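Local atomic coordinates of sugar ABC transporter substrate-binding protein, BlMnBP1 (Bifidobacterium animalis subsp. lactis ATCC 27673, PDB entry 6I5R), a protein that binds mannobiose as the extracellular solute-binding component of an ABC transporter, and so probably captures beta-manno-oligosaccharides for uptake. Residues A[180-185]-A[253-258]. Sequence-based numbering, arbitrary orientation.
Sequences LIKEKT and NGYTEE
Lys182, on the last turn of helix 171-184, reaches over to Gly254 and Tyr255 in the loop that follows helix 239-252. Gly254 ends that helix in a Schellman motif, with positive phi. The contact joins the C-terminal turn of helix 171-184 to the loop after helix 239-252, on the surface of a periplasmic-binding-protein fold, away from the centre of the chain.

The direct touches are van der Waals contacts. Lys182 CB lies 4.3 Å from Tyr255 CD1 and meets the ring obliquely. Further along the same chain, Lys182 CE passes 3.8 Å from Gly254 O. CG stands anti to the backbone N (chi1 -176°), and a bend at chi2 (66°) carries the rest of the chain past the ring to the loop carbonyls. Asn253 CB lies over one face of the Tyr255 ring, 3.3 Å above its plane, near the rim. Pro189 of strand 188-190 touches both Lys182 and Tyr255, and Gln175, Leu178 and Lys179 of helix 171-184 also pack on the tyrosine.

At the end of helix 171-184, Ile181 O accepts from both the backbone N and the hydroxyl of Thr185, just past the helix end, whose OG1 is also hydrogen-bonded to Ala187 N.

The polar link across the contact runs through one water. It accepts from Lys182 NZ at 3.0 Å and donates to Gly254 O and Thr256 O, thereby tying the ammonium group to two carbonyls of the turn. The bond from this water to Thr256 O measures 2.7 Å.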
ATOM      1  N   LEU A 180      19.985  -7.643 -19.152  1.00 16.39           N
ATOM      2  CA  LEU A 180      21.174  -8.316 -18.643  1.00 18.92           C
ATOM      3  C   LEU A 180      20.805  -9.519 -17.786  1.00 21.75           C
ATOM      4  O   LEU A 180      21.448 -10.575 -17.871  1.00 16.39           O
ATOM      5  CB  LEU A 180      22.040  -7.340 -17.830  1.00 16.39           C
ATOM      6  CG  LEU A 180      22.770  -6.220 -18.595  1.00 16.39           C
ATOM      7  CD1 LEU A 180      23.587  -5.341 -17.652  1.00 18.91           C
ATOM      8  CD2 LEU A 180      23.666  -6.855 -19.643  1.00 18.10           C
ATOM      9  N   ILE A 181      19.801  -9.356 -16.911  1.00 16.39           N
ATOM     10  CA  ILE A 181      19.348 -10.461 -16.074  1.00 16.39           C
ATOM     11  C   ILE A 181      18.857 -11.603 -16.947  1.00 16.39           C
ATOM     12  O   ILE A 181      19.144 -12.780 -16.693  1.00 16.39           O
ATOM     13  CB  ILE A 181      18.255  -9.958 -15.095  1.00 17.10           C
ATOM     14  CG1 ILE A 181      18.867  -8.989 -14.065  1.00 16.39           C
ATOM     15  CG2 ILE A 181      17.543 -11.130 -14.461  1.00 16.39           C
ATOM     16  CD1 ILE A 181      17.874  -8.011 -13.424  1.00 18.57           C
ATOM     17  N   LYS A 182      18.075 -11.277 -17.968  1.00 16.39           N
ATOM     18  CA  LYS A 182      17.526 -12.312 -18.827  1.00 16.39           C
ATOM     19  C   LYS A 182      18.642 -13.054 -19.541  1.00 19.48           C
ATOM     20  O   LYS A 182      18.623 -14.286 -19.625  1.00 16.39           O
ATOM     21  CB  LYS A 182      16.563 -11.675 -19.821  1.00 16.39           C
ATOM     22  CG  LYS A 182      15.841 -12.616 -20.727  1.00 17.49           C
ATOM     23  CD  LYS A 182      14.901 -13.486 -19.971  1.00 17.86           C
ATOM     24  CE  LYS A 182      14.247 -14.504 -20.926  1.00 23.21           C
ATOM     25  NZ  LYS A 182      13.476 -15.456 -20.109  1.00 32.11           N
ATOM     26  N   GLU A 183      19.657 -12.325 -20.004  1.00 16.39           N
ATOM     27  CA  GLU A 183      20.649 -12.952 -20.864  1.00 17.81           C
ATOM     28  C   GLU A 183      21.722 -13.665 -20.074  1.00 16.39           C
ATOM     29  O   GLU A 183      22.267 -14.670 -20.544  1.00 16.39           O
ATOM     30  CB  GLU A 183      21.276 -11.921 -21.794  1.00 16.39           C
ATOM     31  CG  GLU A 183      20.279 -11.461 -22.815  1.00 17.94           C
ATOM     32  CD  GLU A 183      20.828 -10.513 -23.799  1.00 24.10           C
ATOM     33  OE1 GLU A 183      21.975 -10.082 -23.614  1.00 26.64           O
ATOM     34  OE2 GLU A 183      20.108 -10.203 -24.781  1.00 23.06           O
ATOM     35  N   LYS A 184      22.004 -13.211 -18.861  1.00 16.39           N
ATOM     36  CA  LYS A 184      23.136 -13.744 -18.133  1.00 18.60           C
ATOM     37  C   LYS A 184      22.788 -14.522 -16.883  1.00 16.39           C
ATOM     38  O   LYS A 184      23.686 -15.136 -16.304  1.00 16.39           O
ATOM     39  CB  LYS A 184      24.089 -12.605 -17.757  1.00 18.35           C
ATOM     40  CG  LYS A 184      24.677 -11.880 -18.943  1.00 17.80           C
ATOM     41  CD  LYS A 184      25.329 -10.579 -18.537  1.00 25.34           C
ATOM     42  CE  LYS A 184      26.200 -10.730 -17.272  1.00 22.40           C
ATOM     43  NZ  LYS A 184      27.242 -11.740 -17.508  1.00 32.01           N
ATOM     44  N   THR A 185      21.547 -14.500 -16.419  1.00 16.39           N
ATOM     45  CA  THR A 185      21.199 -15.282 -15.242  1.00 18.08           C
ATOM     46  C   THR A 185      20.058 -16.219 -15.589  1.00 16.39           C
ATOM     47  O   THR A 185      19.540 -16.224 -16.716  1.00 16.39           O
ATOM     48  CB  THR A 185      20.789 -14.405 -14.054  1.00 17.27           C
ATOM     49  OG1 THR A 185      19.454 -13.942 -14.256  1.00 16.39           O
ATOM     50  CG2 THR A 185      21.736 -13.222 -13.871  1.00 16.39           C
ATOM     51  N   ASN A 253       8.991  -6.903 -23.854  1.00 18.13           N
ATOM     52  CA  ASN A 253      10.386  -7.272 -24.095  1.00 17.69           C
ATOM     53  C   ASN A 253      10.692  -8.715 -23.713  1.00 21.43           C
ATOM     54  O   ASN A 253      11.819  -9.182 -23.953  1.00 16.74           O
ATOM     55  CB  ASN A 253      11.316  -6.325 -23.316  1.00 24.52           C
ATOM     56  CG  ASN A 253      11.390  -4.920 -23.931  1.00 23.40           C
ATOM     57  OD1 ASN A 253      11.137  -4.752 -25.118  1.00 30.24           O
ATOM     58  ND2 ASN A 253      11.708  -3.901 -23.102  1.00 25.05           N
ATOM     59  N   GLY A 254       9.725  -9.430 -23.152  1.00 16.39           N
ATOM     60  CA  GLY A 254       9.946 -10.799 -22.732  1.00 18.46           C
ATOM     61  C   GLY A 254      10.769 -10.919 -21.476  1.00 20.32           C
ATOM     62  O   GLY A 254      11.496 -11.906 -21.309  1.00 16.39           O
ATOM     63  N   TYR A 255      10.698  -9.922 -20.594  1.00 16.39           N
ATOM     64  CA  TYR A 255      11.471  -9.919 -19.363  1.00 16.39           C
ATOM     65  C   TYR A 255      10.641 -10.303 -18.142  1.00 18.18           C
ATOM     66  O   TYR A 255      11.091 -10.060 -17.016  1.00 16.39           O
ATOM     67  CB  TYR A 255      12.082  -8.543 -19.097  1.00 16.39           C
ATOM     68  CG  TYR A 255      12.982  -8.006 -20.185  1.00 17.84           C
ATOM     69  CD1 TYR A 255      13.634  -8.855 -21.059  1.00 16.39           C
ATOM     70  CD2 TYR A 255      13.163  -6.645 -20.346  1.00 19.56           C
ATOM     71  CE1 TYR A 255      14.435  -8.370 -22.075  1.00 17.18           C
ATOM     72  CE2 TYR A 255      13.978  -6.152 -21.346  1.00 20.62           C
ATOM     73  CZ  TYR A 255      14.609  -7.030 -22.218  1.00 19.37           C
ATOM     74  OH  TYR A 255      15.420  -6.599 -23.253  1.00 16.46           O
ATOM     75  N   THR A 256       9.434 -10.839 -18.329  1.00 16.39           N
ATOM     76  CA  THR A 256       8.602 -11.313 -17.215  1.00 18.68           C
ATOM     77  C   THR A 256       8.390 -12.822 -17.348  1.00 21.09           C
ATOM     78  O   THR A 256       8.915 -13.476 -18.260  1.00 16.39           O
ATOM     79  CB  THR A 256       7.259 -10.566 -17.153  1.00 16.39           C
ATOM     80  OG1 THR A 256       6.530 -10.772 -18.368  1.00 16.39           O
ATOM     81  CG2 THR A 256       7.500  -9.108 -16.964  1.00 16.39           C
ATOM     82  N   GLU A 257       7.624 -13.373 -16.412  1.00 16.39           N
ATOM     83  CA  GLU A 257       7.425 -14.816 -16.372  1.00 17.87           C
ATOM     84  C   GLU A 257       6.786 -15.297 -17.665  1.00 17.50           C
ATOM     85  O   GLU A 257       6.092 -14.553 -18.366  1.00 16.39           O
ATOM     86  CB  GLU A 257       6.560 -15.226 -15.172  1.00 16.39           C
ATOM     87  CG  GLU A 257       5.101 -14.763 -15.208  1.00 18.19           C
ATOM     88  CD  GLU A 257       4.912 -13.280 -14.897  1.00 16.73           C
ATOM     89  OE1 GLU A 257       5.826 -12.677 -14.292  1.00 16.39           O
ATOM     90  OE2 GLU A 257       3.843 -12.732 -15.275  1.00 16.39           O
ATOM     91  N   GLU A 258       7.052 -16.567 -17.976  1.00 17.77           N
ATOM     92  CA  GLU A 258       6.565 -17.143 -19.225  1.00 18.18           C
ATOM     93  C   GLU A 258       5.045 -17.044 -19.309  1.00 20.88           C
ATOM     94  O   GLU A 258       4.481 -16.758 -20.375  1.00 18.21           O
ATOM     95  CB  GLU A 258       7.015 -18.611 -19.358  1.00 24.25           C
ATOM     96  CG  GLU A 258       6.217 -19.352 -20.464  1.00 30.02           C
ATOM     97  CD  GLU A 258       7.120 -20.163 -21.434  1.00 22.69           C
ATOM     98  OE1 GLU A 258       8.300 -20.509 -21.078  1.00 32.87           O
ATOM     99  OE2 GLU A 258       6.652 -20.488 -22.558  1.00 27.75           O
TER
HETATM  100  O   HOH W   1      11.556 -13.528 -18.882  1.00 22.53           O